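Local structure of eukaryotic translation initiation factor 2A (Schizosaccharomyces pombe, 3WJ9) at residues L325-G330 and G334-F339; V351-C356 and K384-T389; T357-S362 and L368-T373. The protein probably directs methionyl-tRNAi to 40S ribosomal subunits codon-dependently in the early steps of protein synthesis on a few specific mRNAs, this chain being its beta-propeller part. All coordinates share one frame; numbering follows the deposited sequence.

Interaction 1. Residues L325-G330 and G334-F339; sequences LLAGFG and GSIDIF
Leu325 lays its branch point against the short branch of Ile336, with CG 3.9 Å from Ile336 CG2, and the two side chains cross obliquely on one face of the sheet. Keeping CG of Leu325 anti to the backbone N (chi1 -174°) swings it across toward Ile336, and CD1 also comes near the same methyl. The other branch of Ile336 meets its directly paired residue across the strands: CG1 rests 3.8 Å from Ala327 CB. This apolar face, which Ile338 extends, is covered by Cys359, Phe361 and Leu368 of the strands 358-361 and 367-372. On the reverse face Leu326 and Asp337 stand side by side. There the ring of Phe339 turns its edge, not its face, to the neighbouring strand, CE1 lying 4.0 Å from Leu326 CB. The buried carboxylate of Asp337 is held from beyond the two segments: OD2 forms a salt bridge with Arg312 and OD1 a hydrogen bond with Thr350 OG1. Backbone bonds run through the same Leu326-Asp337 pair in both directions, Leu326 N to Asp337 O at 2.8 Å and Asp337 N to Leu326 O at 2.9 Å. A weaker bond of 3.4 Å from Gly328 N to Ser335 O follows where the strands give way to the connecting loop, and the CA-H of Leu325 approaches Asp337 O across the non-hydrogen-bonded position. Strands 325-327 and 335-339 run antiparallel at 161°, and as neighbouring inner strands of a four-stranded sheet they form the central hairpin of a beta-propeller blade, within the third WD repeat.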
loop_
_atom_site.group_PDB
_atom_site.type_symbol
_atom_site.label_atom_id
_atom_site.label_comp_id
_atom_site.label_asym_id
_atom_site.label_seq_id
_atom_site.Cartn_x
_atom_site.Cartn_y
_atom_site.Cartn_z
ATOM N N LEU A 325 3.933 16.270 3.262
ATOM C CA LEU A 325 4.886 15.880 4.295
ATOM C C LEU A 325 6.241 15.527 3.689
ATOM O O LEU A 325 6.313 14.941 2.609
ATOM C CB LEU A 325 4.333 14.700 5.105
ATOM C CG LEU A 325 5.086 14.202 6.343
ATOM C CD1 LEU A 325 4.097 13.679 7.366
ATOM C CD2 LEU A 325 6.082 13.109 5.985
ATOM N N LEU A 326 7.313 15.886 4.387
ATOM C CA LEU A 326 8.658 15.566 3.926
ATOM C C LEU A 326 9.519 15.123 5.104
ATOM O O LEU A 326 9.807 15.911 6.005
ATOM C CB LEU A 326 9.284 16.767 3.215
ATOM C CG LEU A 326 10.578 16.486 2.452
ATOM C CD1 LEU A 326 10.364 15.402 1.410
ATOM C CD2 LEU A 326 11.117 17.751 1.805
ATOM N N ALA A 327 9.925 13.858 5.097
ATOM C CA ALA A 327 10.602 13.279 6.251
ATOM C C ALA A 327 11.843 12.478 5.879
ATOM O O ALA A 327 12.106 12.216 4.707
ATOM C CB ALA A 327 9.633 12.403 7.028
ATOM N N GLY A 328 12.599 12.093 6.902
ATOM C CA GLY A 328 13.777 11.263 6.730
ATOM C C GLY A 328 13.708 10.037 7.619
ATOM O O GLY A 328 13.822 10.141 8.840
ATOM N N PHE A 329 13.514 8.873 7.005
ATOM C CA PHE A 329 13.382 7.621 7.747
ATOM C C PHE A 329 14.532 6.660 7.449
ATOM O O PHE A 329 15.332 6.894 6.544
ATOM C CB PHE A 329 12.052 6.935 7.419
ATOM C CG PHE A 329 10.832 7.763 7.729
ATOM C CD1 PHE A 329 10.849 8.718 8.736
ATOM C CD2 PHE A 329 9.660 7.566 7.020
ATOM C CE1 PHE A 329 9.720 9.468 9.016
ATOM C CE2 PHE A 329 8.530 8.309 7.295
ATOM C CZ PHE A 329 8.558 9.261 8.292
ATOM N N GLY A 330 14.598 5.571 8.210
ATOM C CA GLY A 330 15.602 4.541 7.996
ATOM C C GLY A 330 16.901 4.802 8.729
ATOM O O GLY A 330 17.880 4.076 8.559
ATOM N N GLY A 334 15.713 11.700 12.454
ATOM C CA GLY A 334 14.664 11.760 11.455
ATOM C C GLY A 334 13.636 12.839 11.731
ATOM O O GLY A 334 12.708 12.639 12.511
ATOM N N SER A 335 13.801 13.987 11.085
ATOM C CA SER A 335 12.876 15.100 11.261
ATOM C C SER A 335 11.681 14.984 10.322
ATOM O O SER A 335 11.641 14.106 9.460
ATOM C CB SER A 335 13.592 16.433 11.037
ATOM O OG SER A 335 14.638 16.610 11.975
ATOM N N ILE A 336 10.704 15.868 10.505
ATOM C CA ILE A 336 9.517 15.902 9.655
ATOM C C ILE A 336 9.102 17.342 9.359
ATOM O O ILE A 336 9.008 18.168 10.269
ATOM C CB ILE A 336 8.322 15.159 10.304
ATOM C CG1 ILE A 336 8.620 13.666 10.459
ATOM C CG2 ILE A 336 7.056 15.354 9.480
ATOM C CD1 ILE A 336 7.470 12.871 11.036
ATOM N N ASP A 337 8.863 17.639 8.085
ATOM C CA ASP A 337 8.368 18.948 7.674
ATOM C C ASP A 337 7.012 18.806 6.990
ATOM O O ASP A 337 6.759 17.817 6.304
ATOM C CB ASP A 337 9.364 19.636 6.737
ATOM C CG ASP A 337 10.669 19.980 7.423
ATOM O OD1 ASP A 337 10.688 20.023 8.670
ATOM O OD2 ASP A 337 11.673 20.214 6.717
ATOM N N ILE A 338 6.137 19.791 7.181
ATOM C CA ILE A 338 4.824 19.774 6.539
ATOM C C ILE A 338 4.570 21.068 5.768
ATOM O O ILE A 338 4.590 22.161 6.334
ATOM C CB ILE A 338 3.691 19.554 7.563
ATOM C CG1 ILE A 338 3.817 18.169 8.200
ATOM C CG2 ILE A 338 2.335 19.699 6.894
ATOM C CD1 ILE A 338 2.706 17.837 9.169
ATOM N N PHE A 339 4.332 20.925 4.466
ATOM C CA PHE A 339 4.139 22.066 3.579
ATOM C C PHE A 339 2.692 22.159 3.101
ATOM O O PHE A 339 1.944 21.183 3.167
ATOM C CB PHE A 339 5.093 21.973 2.386
ATOM C CG PHE A 339 6.545 21.919 2.775
ATOM C CD1 PHE A 339 7.150 20.715 3.102
ATOM C CD2 PHE A 339 7.303 23.076 2.821
ATOM C CE1 PHE A 339 8.483 20.669 3.464
ATOM C CE2 PHE A 339 8.634 23.036 3.181
ATOM C CZ PHE A 339 9.226 21.833 3.502
#

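Interaction 2. Residues V351-C356 and K384-T389; sequences VEAANC and KIWHIT
Val351 meets the six-membered ring of Trp386 through a CH-pi contact: the CG2 methyl sits over one face, 4.0 Å from the ring centroid and 12° off the normal. Apolar packing continues from the same residue, with CB 3.5 Å from Trp386 CZ3 and CG1 3.7 Å from Trp386 CE3, so that CB and CG1 lie by the CE3-CZ3 bond. With CG beside the backbone N and anti to the carbonyl carbon (chi1 -43°), Trp386 projects its ring off its own strand toward 351-353. Ala353 adds a looser touch, CB to CZ2 at 4.4 Å, and the backbone carbonyl O of Glu352 comes obliquely to CH2. The opposite face of the indole is overlaid by the aliphatic CE of Lys384, two residues back along the strand, 3.4 Å above the plane and toward the rim. Here the edge strand 346-352 of one propeller blade meets the third strand of the next, and Trp386 followed by His387 near the end of that strand is consistent with the site of the Trp-Asp pair in WD repeats. The polar end of the indole is held from outside the contact: Trp386 NE1 and Thr370 OG1 of the adjacent strand 367-372 are hydrogen-bonded, which satisfies the indole nitrogen and fixes the turn of the ring. Were the indole reduced to an alanine, Val351 would probably lose its aromatic partner, a gap would open between the blades and Thr370 OG1 would lose the N-H. Beyond Ala353 the chain folds into a type II turn, closed by Cys356 N bonding to Ala353 O.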
loop_
_atom_site.group_PDB
_atom_site.type_symbol
_atom_site.label_atom_id
_atom_site.label_comp_id
_atom_site.label_asym_id
_atom_site.label_seq_id
_atom_site.Cartn_x
_atom_site.Cartn_y
_atom_site.Cartn_z
ATOM N N VAL A 351 8.715 19.006 12.932
ATOM C CA VAL A 351 8.894 18.152 14.099
ATOM C C VAL A 351 9.971 17.122 13.809
ATOM O O VAL A 351 10.286 16.854 12.650
ATOM C CB VAL A 351 7.593 17.422 14.506
ATOM C CG1 VAL A 351 6.429 18.393 14.571
ATOM C CG2 VAL A 351 7.286 16.285 13.544
ATOM N N GLU A 352 10.546 16.551 14.858
ATOM C CA GLU A 352 11.489 15.465 14.662
ATOM C C GLU A 352 10.960 14.188 15.285
ATOM O O GLU A 352 10.376 14.199 16.368
ATOM C CB GLU A 352 12.862 15.806 15.242
ATOM C CG GLU A 352 13.917 14.761 14.909
ATOM C CD GLU A 352 15.269 15.065 15.516
ATOM O OE1 GLU A 352 15.411 16.129 16.150
ATOM O OE2 GLU A 352 16.193 14.241 15.351
ATOM N N ALA A 353 11.154 13.087 14.573
ATOM C CA ALA A 353 10.843 11.769 15.090
ATOM C C ALA A 353 11.996 10.845 14.738
ATOM O O ALA A 353 11.950 10.124 13.742
ATOM C CB ALA A 353 9.534 11.254 14.522
ATOM N N ALA A 354 13.049 10.913 15.546
ATOM C CA ALA A 354 14.234 10.092 15.348
ATOM C C ALA A 354 13.858 8.620 15.301
ATOM O O ALA A 354 12.991 8.172 16.054
ATOM C CB ALA A 354 15.243 10.348 16.452
ATOM N N ASN A 355 14.498 7.888 14.392
ATOM C CA ASN A 355 14.291 6.451 14.249
ATOM C C ASN A 355 12.861 6.072 13.865
ATOM O O ASN A 355 12.469 4.912 13.987
ATOM C CB ASN A 355 14.683 5.738 15.545
ATOM C CG ASN A 355 16.162 5.849 15.845
ATOM O OD1 ASN A 355 17.000 5.622 14.975
ATOM N ND2 ASN A 355 16.492 6.208 17.081
ATOM N N CYS A 356 12.087 7.048 13.396
ATOM C CA CYS A 356 10.718 6.788 12.965
ATOM C C CYS A 356 10.711 5.870 11.749
ATOM O O CYS A 356 11.388 6.131 10.754
ATOM C CB CYS A 356 9.992 8.095 12.648
ATOM S SG CYS A 356 8.328 7.898 11.985
ATOM N N LYS A 384 3.420 8.024 18.744
ATOM C CA LYS A 384 3.153 9.430 19.024
ATOM C C LYS A 384 2.203 10.023 17.987
ATOM O O LYS A 384 2.456 9.945 16.786
ATOM C CB LYS A 384 4.455 10.231 19.067
ATOM C CG LYS A 384 4.275 11.679 19.474
ATOM C CD LYS A 384 5.591 12.285 19.921
ATOM C CE LYS A 384 5.427 13.737 20.322
ATOM N NZ LYS A 384 6.737 14.368 20.639
ATOM N N ILE A 385 1.106 10.606 18.461
ATOM C CA ILE A 385 0.150 11.280 17.587
ATOM C C ILE A 385 0.338 12.791 17.695
ATOM O O ILE A 385 0.384 13.339 18.796
ATOM C CB ILE A 385 -1.316 10.909 17.927
ATOM C CG1 ILE A 385 -1.603 9.445 17.585
ATOM C CG2 ILE A 385 -2.284 11.797 17.170
ATOM C CD1 ILE A 385 -1.274 8.465 18.690
ATOM N N TRP A 386 0.454 13.460 16.551
ATOM C CA TRP A 386 0.731 14.894 16.515
ATOM C C TRP A 386 -0.424 15.668 15.902
ATOM O O TRP A 386 -1.143 15.142 15.055
ATOM C CB TRP A 386 1.994 15.198 15.699
ATOM C CG TRP A 386 3.165 14.290 15.924
ATOM C CD1 TRP A 386 3.247 12.962 15.622
ATOM C CD2 TRP A 386 4.445 14.661 16.448
ATOM N NE1 TRP A 386 4.488 12.477 15.953
ATOM C CE2 TRP A 386 5.245 13.502 16.460
ATOM C CE3 TRP A 386 4.990 15.858 16.922
ATOM C CZ2 TRP A 386 6.558 13.505 16.921
ATOM C CZ3 TRP A 386 6.292 15.858 17.384
ATOM C CH2 TRP A 386 7.062 14.689 17.380
ATOM N N HIS A 387 -0.592 16.921 16.308
ATOM C CA HIS A 387 -1.470 17.819 15.570
ATOM C C HIS A 387 -0.793 18.214 14.267
ATOM O O HIS A 387 0.394 17.956 14.079
ATOM C CB HIS A 387 -1.813 19.064 16.385
ATOM C CG HIS A 387 -2.666 18.785 17.580
ATOM N ND1 HIS A 387 -2.149 18.339 18.778
ATOM C CD2 HIS A 387 -4.006 18.873 17.759
ATOM C CE1 HIS A 387 -3.131 18.175 19.645
ATOM N NE2 HIS A 387 -4.268 18.491 19.051
ATOM N N ILE A 388 -1.540 18.845 13.368
ATOM C CA ILE A 388 -0.962 19.313 12.115
ATOM C C ILE A 388 -0.166 20.591 12.367
ATOM O O ILE A 388 0.582 21.057 11.506
ATOM C CB ILE A 388 -2.046 19.567 11.044
ATOM C CG1 ILE A 388 -1.455 19.422 9.640
ATOM C CG2 ILE A 388 -2.705 20.925 11.246
ATOM C CD1 ILE A 388 -0.942 18.035 9.347
ATOM N N THR A 389 -0.330 21.142 13.566
ATOM C CA THR A 389 0.363 22.358 13.964
ATOM C C THR A 389 1.733 22.045 14.561
ATOM O O THR A 389 2.682 22.801 14.380
ATOM C CB THR A 389 -0.457 23.165 14.989
ATOM O OG1 THR A 389 -0.463 22.480 16.248
ATOM C CG2 THR A 389 -1.890 23.340 14.504
#

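Interaction 3. Residues T357-S362 and L368-T373; sequences TYCEFS and LLTAVT
Leu368 reaches over to three consecutive residues of the facing strand in this antiparallel hairpin, the first two strands of a beta-propeller blade in the fourth WD repeat. Its CB leaves the sheet on the face shared with Cys359, Thr370 and Phe361. CG stands anti to the backbone N (chi1 -176°), 4.0 Å from Cys359 SG. The methyl CD1 at the tip does most of the touching: it lies 3.5 Å from Cys359 SG, passes the carbonyl O of Glu360, and sits 4.2 Å above the plane of the Phe361 ring, over its centre. Cys359 SG, also anti to its backbone N, touches Thr370 CG2 as well, roughly at right angles to the Leu368 methyl, while the Phe361 ring itself packs onto Tyr323 and Pro319 of the preceding blade. The backbones are joined through the pair Glu360-Leu369, where Leu369 N points almost straight at Glu360 O (2.8 Å, 175° at the hydrogen) and Glu360 N bonds back to Leu369 O. Further along, Ala371 serves two residues: Thr357 N bonds to Ala371 O at 3.0 Å, and Ala371 N to Tyr358 O, both in the carbonyl plane. Two residues opposite one make this a classic beta bulge, at the end of the hairpin where the hydroxyls of Thr357 and Thr373 also meet, though too closely in the model for their spacing to be trusted. On the reverse face Phe405 packs on Tyr358 and Trp406 on Leu369, and Leu369 CD2 comes to the edge of the tyrosine ring, 4.2 Å from Tyr358 CD2.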
loop_
_atom_site.group_PDB
_atom_site.type_symbol
_atom_site.label_atom_id
_atom_site.label_comp_id
_atom_site.label_asym_id
_atom_site.label_seq_id
_atom_site.Cartn_x
_atom_site.Cartn_y
_atom_site.Cartn_z
ATOM N N THR A 357 9.943 4.789 11.839
ATOM C CA THR A 357 9.892 3.792 10.779
ATOM C C THR A 357 8.532 3.783 10.095
ATOM O O THR A 357 8.309 3.038 9.142
ATOM C CB THR A 357 10.184 2.383 11.321
ATOM O OG1 THR A 357 9.073 1.929 12.104
ATOM C CG2 THR A 357 11.441 2.393 12.182
ATOM N N TYR A 358 7.624 4.616 10.592
ATOM C CA TYR A 358 6.275 4.689 10.046
ATOM C C TYR A 358 5.611 6.022 10.385
ATOM O O TYR A 358 5.657 6.470 11.531
ATOM C CB TYR A 358 5.423 3.530 10.570
ATOM C CG TYR A 358 3.999 3.570 10.080
ATOM C CD1 TYR A 358 3.647 2.990 8.870
ATOM C CD2 TYR A 358 3.005 4.191 10.825
ATOM C CE1 TYR A 358 2.348 3.027 8.417
ATOM C CE2 TYR A 358 1.706 4.235 10.378
ATOM C CZ TYR A 358 1.382 3.650 9.176
ATOM O OH TYR A 358 0.085 3.691 8.732
ATOM N N CYS A 359 4.990 6.647 9.387
ATOM C CA CYS A 359 4.301 7.919 9.582
ATOM C C CYS A 359 3.072 8.005 8.676
ATOM O O CYS A 359 3.090 7.510 7.549
ATOM C CB CYS A 359 5.252 9.087 9.315
ATOM S SG CYS A 359 4.491 10.722 9.389
ATOM N N GLU A 360 2.009 8.634 9.168
ATOM C CA GLU A 360 0.736 8.643 8.452
ATOM C C GLU A 360 -0.208 9.727 8.958
ATOM O O GLU A 360 -0.354 9.926 10.164
ATOM C CB GLU A 360 0.061 7.271 8.573
ATOM C CG GLU A 360 -1.243 7.122 7.805
ATOM C CD GLU A 360 -1.943 5.808 8.106
ATOM O OE1 GLU A 360 -1.552 5.137 9.085
ATOM O OE2 GLU A 360 -2.874 5.439 7.359
ATOM N N PHE A 361 -0.844 10.427 8.026
ATOM C CA PHE A 361 -1.894 11.375 8.366
ATOM C C PHE A 361 -3.127 10.647 8.886
ATOM O O PHE A 361 -3.405 9.518 8.482
ATOM C CB PHE A 361 -2.280 12.218 7.150
ATOM C CG PHE A 361 -1.273 13.266 6.782
ATOM C CD1 PHE A 361 -0.188 12.957 5.979
ATOM C CD2 PHE A 361 -1.427 14.571 7.221
ATOM C CE1 PHE A 361 0.733 13.928 5.632
ATOM C CE2 PHE A 361 -0.513 15.546 6.879
ATOM C CZ PHE A 361 0.571 15.224 6.084
ATOM N N SER A 362 -3.860 11.297 9.781
ATOM C CA SER A 362 -5.183 10.825 10.156
ATOM C C SER A 362 -6.087 10.997 8.940
ATOM O O SER A 362 -5.813 11.845 8.091
ATOM C CB SER A 362 -5.721 11.599 11.361
ATOM O OG SER A 362 -5.876 12.973 11.052
ATOM N N LEU A 368 -1.400 13.573 12.892
ATOM C CA LEU A 368 -0.266 12.872 12.315
ATOM C C LEU A 368 0.255 11.827 13.289
ATOM O O LEU A 368 0.555 12.137 14.439
ATOM C CB LEU A 368 0.843 13.859 11.946
ATOM C CG LEU A 368 2.068 13.279 11.243
ATOM C CD1 LEU A 368 1.655 12.696 9.903
ATOM C CD2 LEU A 368 3.135 14.345 11.056
ATOM N N LEU A 369 0.355 10.587 12.825
ATOM C CA LEU A 369 0.885 9.509 13.650
ATOM C C LEU A 369 2.328 9.223 13.252
ATOM O O LEU A 369 2.669 9.249 12.070
ATOM C CB LEU A 369 0.022 8.247 13.515
ATOM C CG LEU A 369 0.203 7.091 14.508
ATOM C CD1 LEU A 369 -1.072 6.268 14.595
ATOM C CD2 LEU A 369 1.372 6.190 14.132
ATOM N N THR A 370 3.175 8.977 14.244
ATOM C CA THR A 370 4.525 8.488 13.996
ATOM C C THR A 370 4.795 7.320 14.933
ATOM O O THR A 370 4.227 7.248 16.021
ATOM C CB THR A 370 5.598 9.583 14.199
ATOM O OG1 THR A 370 5.587 10.035 15.558
ATOM C CG2 THR A 370 5.356 10.764 13.268
ATOM N N ALA A 371 5.650 6.399 14.505
ATOM C CA ALA A 371 5.990 5.248 15.329
ATOM C C ALA A 371 7.417 4.793 15.077
ATOM O O ALA A 371 8.029 5.149 14.072
ATOM C CB ALA A 371 5.018 4.101 15.075
ATOM N N VAL A 372 7.945 4.013 16.011
ATOM C CA VAL A 372 9.236 3.365 15.841
ATOM C C VAL A 372 9.026 1.874 16.081
ATOM O O VAL A 372 8.557 1.476 17.147
ATOM C CB VAL A 372 10.295 3.939 16.801
ATOM C CG1 VAL A 372 11.593 3.168 16.681
ATOM C CG2 VAL A 372 10.524 5.418 16.513
ATOM N N THR A 373 9.356 1.054 15.086
ATOM C CA THR A 373 8.939 -0.346 15.105
ATOM C C THR A 373 10.073 -1.372 15.038
ATOM O O THR A 373 11.143 -1.120 14.487
ATOM C CB THR A 373 7.965 -0.639 13.940
ATOM O OG1 THR A 373 8.618 -0.392 12.688
ATOM C CG2 THR A 373 6.729 0.243 14.043
#

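In the fold
From the N terminus, interaction 1 comes first and closes a short hairpin loop between residues 330 and 334, inside the blade that ends with strand 346-352. Interaction 2 then opens on that last strand and closes only 28 residues later, at 384-389 in the following blade. Interaction 3, the hairpin 357-362 with 368-373, is nested within this longer loop. Interaction 1 thus precedes both others in series, and none cross. Interactions 1 and 3 each pair two strands within one blade. Interaction 2 spans the two, and direct packing of 325-330 on 357-362, such as the Phe329 ring against Cys359 CB, also joins the blades.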